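Local coordinates for protein esterase YbfF (Escherichia coli, PDB 3BF7) that probably hydrolyses ester and thioester bonds, an alpha/beta hydrolase in which the arrangement of its domains forms the substrate-binding crevice, at residues S17-V22 with T84-S89; G27-L32 with I45-V50. The protein carries 1 engineered substitution. One frame throughout, in Å; residues are numbered along the deposited sequence.

Contact 1. Residues S17-V22 with T84-S89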
ATOM      1  N   SER A  17     -14.748 -12.691   5.254  1.00 14.34           N
ATOM      2  CA  SER A  17     -13.776 -12.961   4.209  1.00 13.39           C
ATOM      3  C   SER A  17     -12.414 -12.578   4.772  1.00 12.15           C
ATOM      4  O   SER A  17     -12.315 -11.686   5.614  1.00 11.98           O
ATOM      5  CB  SER A  17     -14.054 -12.103   2.971  1.00 15.47           C
ATOM      6  OG  SER A  17     -15.334 -12.364   2.427  1.00 17.53           O
ATOM      7  N   PRO A  18     -11.350 -13.264   4.336  1.00 10.62           N
ATOM      8  CA  PRO A  18     -10.021 -12.919   4.844  1.00  9.84           C
ATOM      9  C   PRO A  18      -9.653 -11.534   4.319  1.00  8.23           C
ATOM     10  O   PRO A  18     -10.224 -11.074   3.329  1.00  8.62           O
ATOM     11  CB  PRO A  18      -9.135 -14.018   4.262  1.00 10.90           C
ATOM     12  CG  PRO A  18      -9.827 -14.346   2.969  1.00 13.12           C
ATOM     13  CD  PRO A  18     -11.278 -14.377   3.376  1.00 12.52           C
ATOM     14  N   ILE A  19      -8.712 -10.876   4.985  1.00  7.63           N
ATOM     15  CA  ILE A  19      -8.269  -9.550   4.576  1.00  7.16           C
ATOM     16  C   ILE A  19      -6.800  -9.556   4.177  1.00  6.66           C
ATOM     17  O   ILE A  19      -5.942 -10.018   4.928  1.00  7.43           O
ATOM     18  CB  ILE A  19      -8.471  -8.511   5.709  1.00  7.16           C
ATOM     19  CG1 ILE A  19      -9.968  -8.331   5.989  1.00  8.16           C
ATOM     20  CG2 ILE A  19      -7.821  -7.179   5.326  1.00  8.32           C
ATOM     21  CD1 ILE A  19     -10.275  -7.374   7.127  1.00  8.98           C
ATOM     22  N   VAL A  20      -6.529  -9.050   2.978  1.00  6.32           N
ATOM     23  CA  VAL A  20      -5.172  -8.948   2.456  1.00  6.18           C
ATOM     24  C   VAL A  20      -4.784  -7.474   2.538  1.00  5.96           C
ATOM     25  O   VAL A  20      -5.504  -6.612   2.033  1.00  6.71           O
ATOM     26  CB  VAL A  20      -5.100  -9.416   0.983  1.00  6.64           C
ATOM     27  CG1 VAL A  20      -3.688  -9.226   0.440  1.00  7.40           C
ATOM     28  CG2 VAL A  20      -5.518 -10.877   0.880  1.00  7.66           C
ATOM     29  N   LEU A  21      -3.653  -7.197   3.185  1.00  5.94           N
ATOM     30  CA  LEU A  21      -3.150  -5.836   3.361  1.00  6.12           C
ATOM     31  C   LEU A  21      -1.956  -5.620   2.439  1.00  5.62           C
ATOM     32  O   LEU A  21      -1.018  -6.425   2.429  1.00  6.32           O
ATOM     33  CB  LEU A  21      -2.734  -5.627   4.819  1.00  7.02           C
ATOM     34  CG  LEU A  21      -3.844  -5.813   5.854  1.00  8.68           C
ATOM     35  CD1 LEU A  21      -3.234  -5.951   7.238  1.00 11.17           C
ATOM     36  CD2 LEU A  21      -4.808  -4.644   5.800  1.00 14.52           C
ATOM     37  N   VAL A  22      -1.989  -4.521   1.686  1.00  5.57           N
ATOM     38  CA  VAL A  22      -0.946  -4.205   0.713  1.00  5.70           C
ATOM     39  C   VAL A  22      -0.348  -2.813   0.936  1.00  5.81           C
ATOM     40  O   VAL A  22      -1.033  -1.799   0.792  1.00  5.95           O
ATOM     41  CB  VAL A  22      -1.517  -4.288  -0.727  1.00  5.94           C
ATOM     42  CG1 VAL A  22      -0.386  -4.269  -1.741  1.00  6.95           C
ATOM     43  CG2 VAL A  22      -2.369  -5.543  -0.881  1.00  7.35           C
ATOM     44  N   THR A  84     -11.050  -9.602   1.048  1.00  7.78           N
ATOM     45  CA  THR A  84     -11.236  -8.165   1.132  1.00  7.52           C
ATOM     46  C   THR A  84      -9.809  -7.635   1.049  1.00  7.08           C
ATOM     47  O   THR A  84      -8.896  -8.211   1.641  1.00  7.66           O
ATOM     48  CB  THR A  84     -11.887  -7.777   2.469  1.00  8.20           C
ATOM     49  OG1 THR A  84     -13.288  -8.064   2.397  1.00  9.55           O
ATOM     50  CG2 THR A  84     -11.686  -6.298   2.783  1.00  8.43           C
ATOM     51  N   PHE A  85      -9.615  -6.557   0.298  1.00  6.24           N
ATOM     52  CA  PHE A  85      -8.290  -5.979   0.119  1.00  6.59           C
ATOM     53  C   PHE A  85      -8.206  -4.559   0.649  1.00  6.82           C
ATOM     54  O   PHE A  85      -9.089  -3.737   0.393  1.00  6.95           O
ATOM     55  CB  PHE A  85      -7.922  -5.969  -1.365  1.00  7.31           C
ATOM     56  CG  PHE A  85      -7.560  -7.320  -1.911  1.00  7.51           C
ATOM     57  CD1 PHE A  85      -6.227  -7.709  -2.001  1.00  7.29           C
ATOM     58  CD2 PHE A  85      -8.545  -8.205  -2.339  1.00  7.75           C
ATOM     59  CE1 PHE A  85      -5.879  -8.959  -2.508  1.00  8.28           C
ATOM     60  CE2 PHE A  85      -8.207  -9.458  -2.846  1.00  8.84           C
ATOM     61  CZ  PHE A  85      -6.871  -9.832  -2.932  1.00  9.07           C
ATOM     62  N   ILE A  86      -7.129  -4.282   1.376  1.00  6.39           N
ATOM     63  CA  ILE A  86      -6.873  -2.957   1.929  1.00  6.07           C
ATOM     64  C   ILE A  86      -5.469  -2.568   1.473  1.00  5.06           C
ATOM     65  O   ILE A  86      -4.495  -3.245   1.805  1.00  6.04           O
ATOM     66  CB  ILE A  86      -6.916  -2.969   3.475  1.00  7.04           C
ATOM     67  CG1 ILE A  86      -8.300  -3.420   3.952  1.00  7.85           C
ATOM     68  CG2 ILE A  86      -6.581  -1.586   4.020  1.00  8.27           C
ATOM     69  CD1 ILE A  86      -8.442  -3.511   5.465  1.00 10.21           C
ATOM     70  N   GLY A  87      -5.361  -1.489   0.707  1.00  5.59           N
ATOM     71  CA  GLY A  87      -4.057  -1.081   0.226  1.00  6.00           C
ATOM     72  C   GLY A  87      -3.771   0.391   0.418  1.00  5.71           C
ATOM     73  O   GLY A  87      -4.659   1.241   0.273  1.00  6.21           O
ATOM     74  N   HIS A  88      -2.522   0.690   0.761  1.00  5.78           N
ATOM     75  CA  HIS A  88      -2.084   2.064   0.945  1.00  5.98           C
ATOM     76  C   HIS A  88      -1.279   2.535  -0.263  1.00  5.66           C
ATOM     77  O   HIS A  88      -0.326   1.869  -0.682  1.00  5.99           O
ATOM     78  CB  HIS A  88      -1.198   2.196   2.184  1.00  6.41           C
ATOM     79  CG  HIS A  88      -0.598   3.559   2.344  1.00  6.19           C
ATOM     80  ND1 HIS A  88       0.763   3.779   2.362  1.00  6.50           N
ATOM     81  CD2 HIS A  88      -1.180   4.775   2.473  1.00  6.92           C
ATOM     82  CE1 HIS A  88       0.992   5.075   2.494  1.00  7.26           C
ATOM     83  NE2 HIS A  88      -0.169   5.701   2.563  1.00  6.23           N
ATOM     84  N   SER A  89      -1.675   3.678  -0.820  1.00  6.10           N
ATOM     85  CA  SER A  89      -0.968   4.297  -1.935  1.00  6.47           C
ATOM     86  C   SER A  89      -0.691   3.308  -3.074  1.00  6.18           C
ATOM     87  O   SER A  89      -1.636   2.799  -3.663  1.00  6.06           O
ATOM     88  CB  SER A  89       0.327   4.923  -1.404  1.00  7.51           C
ATOM     89  OG  SER A  89       0.679   6.079  -2.141  1.00  6.73           O
TER
HETATM   90  O   HOH W   1     -13.573  -9.236   4.812  1.00 18.98           O
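Two rings belong to the second strand, F85 beside V20 and H88 at its end. The F85 ring meets V20 obliquely along its CD1-CE1 side, V20 CB lying 3.6 Å from F85 CE1, while L71 and L75 of helix 64-78 also touch the phenyl. F85 CG stands anti to its own carbonyl carbon (chi1 -74°), which lays the ring beside V20, both pointing the same way. An alanine here would remove the ring that touches V20, L71 and L75, and would probably loosen the packing between this face of the sheet and helix 64-78. Over one face of the H88 imidazole lies S89 CB, 3.9 Å above its centre; H237 meets this ring edge-to-face, and H88 NE2 bonds to H234 O. The paired strands 19-22 and 83-88 are central parallel strands of the alpha/beta hydrolase sheet, joined by five nearly straight bonds from T84 N to P18 O (2.8 Å) through H88 N to V22 O (2.9 Å). Beyond H88, S89 sits in a GxSxG sequence, consistent with the nucleophile elbow of this fold, and its OG bonds weakly to H234 NE2. On the sheet face away from F85, L21 CD2 leans back to I86 CB at 3.6 Å, and I86 CD1 reaches obliquely to I19 CG2 at 3.7 Å. At the S17 end, a water donates to S17 O and hydrogen-bonds T84 OG1, while S17 OG bonds to D107 OD2.

Contact 2. Residues G27-L32 with I45-V50. Engineered in segment 45-50: V50 (natural residue Met).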
ATOM      1  N   GLY A  27       7.671   0.586   1.101  1.00  5.84           N
ATOM      2  CA  GLY A  27       7.206  -0.063   2.314  1.00  6.46           C
ATOM      3  C   GLY A  27       7.487  -1.555   2.324  1.00  6.03           C
ATOM      4  O   GLY A  27       8.228  -2.075   1.483  1.00  6.39           O
ATOM      5  N   SER A  28       6.885  -2.241   3.292  1.00  6.63           N
ATOM      6  CA  SER A  28       7.036  -3.682   3.464  1.00  6.31           C
ATOM      7  C   SER A  28       5.793  -4.178   4.195  1.00  6.11           C
ATOM      8  O   SER A  28       4.986  -3.372   4.669  1.00  6.29           O
ATOM      9  CB  SER A  28       8.284  -3.997   4.284  1.00  7.17           C
ATOM     10  OG  SER A  28       8.164  -3.456   5.586  1.00  9.72           O
ATOM     11  N   LEU A  29       5.656  -5.494   4.316  1.00  6.61           N
ATOM     12  CA  LEU A  29       4.468  -6.065   4.942  1.00  7.39           C
ATOM     13  C   LEU A  29       4.194  -5.634   6.375  1.00  7.81           C
ATOM     14  O   LEU A  29       3.072  -5.775   6.855  1.00  9.31           O
ATOM     15  CB  LEU A  29       4.493  -7.596   4.834  1.00  7.95           C
ATOM     16  CG  LEU A  29       5.557  -8.417   5.565  1.00  8.95           C
ATOM     17  CD1 LEU A  29       5.235  -8.501   7.049  1.00 10.73           C
ATOM     18  CD2 LEU A  29       5.600  -9.812   4.964  1.00  9.86           C
ATOM     19  N   ASP A  30       5.199  -5.106   7.059  1.00  7.85           N
ATOM     20  CA  ASP A  30       4.989  -4.642   8.420  1.00  9.88           C
ATOM     21  C   ASP A  30       4.270  -3.289   8.472  1.00  9.28           C
ATOM     22  O   ASP A  30       3.684  -2.943   9.498  1.00  8.80           O
ATOM     23  CB  ASP A  30       6.330  -4.523   9.150  1.00 14.53           C
ATOM     24  CG  ASP A  30       6.753  -5.818   9.817  1.00 19.46           C
ATOM     25  OD1 ASP A  30       6.116  -6.862   9.563  1.00 23.71           O
ATOM     26  OD2 ASP A  30       7.728  -5.791  10.598  1.00 23.04           O
ATOM     27  N   ASN A  31       4.276  -2.537   7.373  1.00  8.75           N
ATOM     28  CA  ASN A  31       3.677  -1.205   7.405  1.00  7.87           C
ATOM     29  C   ASN A  31       2.199  -1.085   7.749  1.00  8.37           C
ATOM     30  O   ASN A  31       1.798  -0.092   8.353  1.00  8.19           O
ATOM     31  CB  ASN A  31       3.956  -0.443   6.111  1.00  8.60           C
ATOM     32  CG  ASN A  31       3.789   1.058   6.290  1.00  9.47           C
ATOM     33  OD1 ASN A  31       4.490   1.682   7.091  1.00 10.99           O
ATOM     34  ND2 ASN A  31       2.852   1.641   5.561  1.00  8.18           N
ATOM     35  N   LEU A  32       1.379  -2.057   7.364  1.00  8.51           N
ATOM     36  CA  LEU A  32      -0.039  -1.997   7.713  1.00  8.85           C
ATOM     37  C   LEU A  32      -0.322  -2.925   8.890  1.00  8.81           C
ATOM     38  O   LEU A  32      -1.471  -3.289   9.147  1.00  8.89           O
ATOM     39  CB  LEU A  32      -0.919  -2.364   6.513  1.00  9.49           C
ATOM     40  CG  LEU A  32      -1.131  -1.261   5.468  1.00 11.84           C
ATOM     41  CD1 LEU A  32       0.195  -0.826   4.869  1.00 15.84           C
ATOM     42  CD2 LEU A  32      -2.066  -1.770   4.381  1.00 13.86           C
ATOM     43  N   ILE A  45      -5.824 -12.842   8.379  1.00  8.90           N
ATOM     44  CA  ILE A  45      -5.087 -11.739   7.777  1.00  8.89           C
ATOM     45  C   ILE A  45      -3.909 -12.221   6.947  1.00  8.37           C
ATOM     46  O   ILE A  45      -3.243 -13.195   7.303  1.00  9.12           O
ATOM     47  CB  ILE A  45      -4.527 -10.789   8.862  1.00 10.45           C
ATOM     48  CG1 ILE A  45      -5.664 -10.246   9.731  1.00 12.50           C
ATOM     49  CG2 ILE A  45      -3.740  -9.658   8.213  1.00 13.22           C
ATOM     50  CD1 ILE A  45      -6.685  -9.430   8.983  1.00 13.35           C
ATOM     51  N   ILE A  46      -3.667 -11.533   5.836  1.00  7.66           N
ATOM     52  CA  ILE A  46      -2.538 -11.835   4.968  1.00  7.99           C
ATOM     53  C   ILE A  46      -1.842 -10.511   4.666  1.00  7.63           C
ATOM     54  O   ILE A  46      -2.417  -9.630   4.020  1.00  8.33           O
ATOM     55  CB  ILE A  46      -2.963 -12.480   3.625  1.00  8.40           C
ATOM     56  CG1 ILE A  46      -3.703 -13.799   3.870  1.00 10.64           C
ATOM     57  CG2 ILE A  46      -1.729 -12.726   2.760  1.00 10.14           C
ATOM     58  CD1 ILE A  46      -5.164 -13.632   4.224  1.00 13.37           C
ATOM     59  N   GLN A  47      -0.621 -10.360   5.162  1.00  7.11           N
ATOM     60  CA  GLN A  47       0.166  -9.156   4.919  1.00  7.07           C
ATOM     61  C   GLN A  47       1.188  -9.523   3.852  1.00  7.18           C
ATOM     62  O   GLN A  47       1.971 -10.451   4.040  1.00  8.33           O
ATOM     63  CB  GLN A  47       0.873  -8.716   6.202  1.00  8.51           C
ATOM     64  CG  GLN A  47      -0.076  -8.181   7.269  1.00 10.16           C
ATOM     65  CD  GLN A  47       0.568  -8.070   8.636  1.00 11.33           C
ATOM     66  OE1 GLN A  47       0.229  -8.816   9.555  1.00 14.92           O
ATOM     67  NE2 GLN A  47       1.501  -7.138   8.779  1.00 10.83           N
ATOM     68  N   VAL A  48       1.190  -8.806   2.735  1.00  6.57           N
ATOM     69  CA  VAL A  48       2.117  -9.121   1.657  1.00  7.07           C
ATOM     70  C   VAL A  48       3.222  -8.103   1.448  1.00  6.45           C
ATOM     71  O   VAL A  48       3.093  -6.929   1.806  1.00  7.26           O
ATOM     72  CB  VAL A  48       1.382  -9.240   0.286  1.00  7.93           C
ATOM     73  CG1 VAL A  48       0.146 -10.098   0.424  1.00  9.51           C
ATOM     74  CG2 VAL A  48       1.017  -7.851  -0.250  1.00  8.48           C
ATOM     75  N   ASP A  49       4.322  -8.583   0.878  1.00  6.60           N
ATOM     76  CA  ASP A  49       5.410  -7.707   0.472  1.00  6.32           C
ATOM     77  C   ASP A  49       5.143  -7.584  -1.030  1.00  5.95           C
ATOM     78  O   ASP A  49       5.038  -8.592  -1.735  1.00  6.00           O
ATOM     79  CB  ASP A  49       6.790  -8.351   0.653  1.00  6.75           C
ATOM     80  CG  ASP A  49       7.409  -8.075   2.013  1.00  6.11           C
ATOM     81  OD1 ASP A  49       7.132  -7.011   2.613  1.00  7.39           O
ATOM     82  OD2 ASP A  49       8.207  -8.928   2.466  1.00  6.60           O
ATOM     83  N   VAL A  50       4.991  -6.361  -1.516  1.00  5.55           N
ATOM     84  CA  VAL A  50       4.778  -6.151  -2.941  1.00  5.80           C
ATOM     85  C   VAL A  50       6.072  -6.551  -3.660  1.00  5.52           C
ATOM     86  O   VAL A  50       7.147  -6.537  -3.056  1.00  5.78           O
ATOM     87  CB  VAL A  50       4.451  -4.663  -3.216  1.00  5.69           C
ATOM     88  CG1 VAL A  50       4.405  -4.385  -4.716  1.00  6.84           C
ATOM     89  CG2 VAL A  50       3.117  -4.310  -2.567  1.00  6.46           C
TER
HETATM   90  O   HOH W   2       3.286  -6.812  10.965  1.00 19.62           O
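L29 lays its side chain obliquely across the carboxylate of D49, with CG 3.6 Å from D49 OD1 and CD2 beside OD2. Its CG takes the crowded position between the backbone N and the carbonyl carbon (chi1 66°), and L29 CB lies only 3.4 Å from V48 O, so CB packs closely on the V48 carbonyl. N4 and R6 also touch the leucine.

The polar backbone of the same residue is held at both ends. L29 N donates to D49 OD1 at 2.7 Å, approaching from above the carboxylate plane with a moderately bent N-H...O angle of 150°. The other oxygen, OD2, accepts from L55 N, so the two carboxylate oxygens hold separate loops, and the two N-H donors would be expected to favour the ionised form of this buried acid. L29 O receives Q47 NE2 at 2.8 Å, the donor standing above the carbonyl plane, although the oxygen lies close to the plane of the glutamine amide. Q47 gets there with CG anti to its carbonyl carbon and the chain extended beyond CG, its CB passing alongside L29 CB. A water accepts from Q47 NE2, 2.8 Å away, and donates at longer range to D30 OD1; the amide nitrogen thus serves two acceptors, which should restrain the rotation of the amide.

L29 and D30 are the central residues of a type I beta turn from S28 to N31, closed by N31 N bonding to S28 O. The arrangement is that of a strand-to-helix connection in the alpha/beta hydrolase sheet: after strand 19-22 the chain passes over the V48-D49 part of the neighbouring strand and the loop that follows before entering helix 33-39.

In the fold
Contacts 1 and 2 lie with their centres about 9 Å apart and share one mixed sheet, in which strand 19-22 runs between strands 45-48 and 83-88. Along the chain, 17-22 comes first, followed by 27-32, 45-50 and finally 84-89, so both segments of contact 2 fall between those of contact 1. The contacts meet directly: I46 probably hydrogen-bonds through its backbone to I19 and L21, and V22 packs against V50, an engineered residue. Contact 1 pairs two core strands, one of which leads to the putative nucleophile S89, whereas contact 2 secures a loop beside the same end of the sheet, where N31 touches W235, next in sequence to the putative catalytic H234.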